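Segregation and condensation protein A (Bacillus subtilis, PDB 5H66) probably acts as the kleisin subunit of the bacterial SMC-ScpAB condensin complex, which helps to condense and segregate the chromosome. Local coordinates at residues 56-61 with 69-74. Numbering follows the deposited sequence.
Sequences QLVLIE and IYITGS
Strands 58-62 and 69-73, the two long strands of a winged-helix wing, pair here as an antiparallel hairpin. Leu59 and Thr72 form one hydrogen-bonded pair: Leu59 N meets Thr72 O at a very short 2.5 Å, the N-H almost straight (176°) and nearly along the C=O axis, while the return bond from Thr72 N to Leu59 O is 2.9 Å and more bent. Glu61 and Tyr70 make the next, each N 3.1 Å from the other's O and close to the carbonyl plane. Beyond Gly73 the ladder frays to a weak bond, Ser74 N to Leu57 O. As in the C-terminal winged-helix domain of kleisins, one face of the hairpin packs on helices, here 11-23 and 39-54. On it the Val58 side chain crosses that of Ile71 obliquely, and its CG1, anti to the backbone N (chi1 165°), meets Ile71 CG2 at 3.5 Å. Ile60 lies alongside Ile71, its CD1 bent back (chi2 -67°) until it presses on Ile71 CG1 at a tight 3.4 Å; its other branch, CG2, touches Ile69 CG2 at 3.7 Å. The opposite face carries Leu59, Glu61, Tyr70 and Thr72, and there Arg27 makes a cation-pi contact with the Tyr70 ring and a long, weak ion pair with Glu61.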
# COMPACT_ATOMS: atom_id res chain seq x y z
N GLN C 56 -13.10 -26.35 8.11
CA GLN C 56 -13.35 -27.59 7.37
C GLN C 56 -14.73 -28.16 7.67
O GLN C 56 -14.91 -29.38 7.74
CB GLN C 56 -12.26 -28.62 7.66
CG GLN C 56 -10.83 -28.07 7.58
CD GLN C 56 -10.06 -28.59 6.37
OE1 GLN C 56 -10.59 -28.63 5.26
NE2 GLN C 56 -8.81 -28.99 6.59
N LEU C 57 -15.72 -27.28 7.84
CA LEU C 57 -17.09 -27.69 8.12
C LEU C 57 -18.04 -27.47 6.96
O LEU C 57 -19.16 -27.98 7.00
CB LEU C 57 -17.64 -26.95 9.35
CG LEU C 57 -16.88 -27.07 10.68
CD1 LEU C 57 -17.52 -26.18 11.73
CD2 LEU C 57 -16.82 -28.51 11.15
N VAL C 58 -17.63 -26.73 5.93
CA VAL C 58 -18.50 -26.39 4.81
C VAL C 58 -17.71 -26.51 3.52
O VAL C 58 -16.52 -26.18 3.48
CB VAL C 58 -19.08 -24.97 4.98
CG1 VAL C 58 -19.67 -24.46 3.68
CG2 VAL C 58 -20.13 -24.94 6.08
N LEU C 59 -18.36 -27.01 2.47
CA LEU C 59 -17.79 -27.02 1.13
C LEU C 59 -18.44 -25.92 0.30
O LEU C 59 -19.66 -25.74 0.33
CB LEU C 59 -17.99 -28.38 0.45
CG LEU C 59 -18.07 -28.46 -1.08
CD1 LEU C 59 -16.75 -28.05 -1.75
CD2 LEU C 59 -18.48 -29.85 -1.53
N ILE C 60 -17.61 -25.19 -0.45
CA ILE C 60 -18.04 -24.04 -1.23
C ILE C 60 -17.72 -24.28 -2.69
O ILE C 60 -16.67 -24.84 -3.02
CB ILE C 60 -17.37 -22.75 -0.72
CG1 ILE C 60 -17.85 -22.45 0.70
CG2 ILE C 60 -17.66 -21.57 -1.64
CD1 ILE C 60 -19.29 -22.11 0.77
N GLU C 61 -18.62 -23.85 -3.57
CA GLU C 61 -18.39 -23.88 -5.01
C GLU C 61 -18.83 -22.55 -5.61
O GLU C 61 -19.93 -22.07 -5.31
CB GLU C 61 -19.14 -25.04 -5.68
CG GLU C 61 -18.71 -26.42 -5.20
CD GLU C 61 -19.21 -27.53 -6.10
OE1 GLU C 61 -20.42 -27.84 -6.05
OE2 GLU C 61 -18.39 -28.09 -6.86
N ILE C 69 -22.98 -18.63 -5.19
CA ILE C 69 -22.14 -19.43 -4.30
C ILE C 69 -23.02 -20.51 -3.68
O ILE C 69 -24.08 -20.21 -3.12
CB ILE C 69 -21.48 -18.57 -3.21
CG1 ILE C 69 -20.62 -17.48 -3.84
CG2 ILE C 69 -20.66 -19.44 -2.26
CD1 ILE C 69 -20.52 -16.22 -3.01
N TYR C 70 -22.57 -21.76 -3.77
CA TYR C 70 -23.32 -22.90 -3.26
C TYR C 70 -22.59 -23.50 -2.06
O TYR C 70 -21.38 -23.71 -2.11
CB TYR C 70 -23.54 -23.95 -4.36
CG TYR C 70 -24.34 -23.39 -5.52
CD1 TYR C 70 -25.69 -23.09 -5.38
CD2 TYR C 70 -23.74 -23.14 -6.75
CE1 TYR C 70 -26.42 -22.56 -6.43
CE2 TYR C 70 -24.46 -22.62 -7.81
CZ TYR C 70 -25.80 -22.33 -7.64
OH TYR C 70 -26.52 -21.81 -8.70
N ILE C 71 -23.34 -23.75 -1.00
CA ILE C 71 -22.81 -24.17 0.30
C ILE C 71 -23.26 -25.59 0.58
O ILE C 71 -24.42 -25.94 0.35
CB ILE C 71 -23.28 -23.20 1.41
CG1 ILE C 71 -22.63 -21.83 1.24
CG2 ILE C 71 -22.99 -23.77 2.79
CD1 ILE C 71 -23.61 -20.69 1.13
N THR C 72 -22.33 -26.41 1.08
CA THR C 72 -22.64 -27.79 1.44
C THR C 72 -21.88 -28.16 2.71
O THR C 72 -20.69 -27.85 2.84
CB THR C 72 -22.28 -28.76 0.31
OG1 THR C 72 -23.10 -28.48 -0.84
CG2 THR C 72 -22.51 -30.21 0.73
N GLY C 73 -22.57 -28.83 3.64
CA GLY C 73 -21.91 -29.31 4.84
C GLY C 73 -20.91 -30.40 4.54
O GLY C 73 -20.93 -31.05 3.49
N SER C 74 -20.01 -30.62 5.49
CA SER C 74 -18.90 -31.56 5.32
C SER C 74 -19.06 -32.86 6.10
O SER C 74 -18.66 -33.91 5.61
CB SER C 74 -17.58 -30.90 5.71
OG SER C 74 -16.48 -31.67 5.28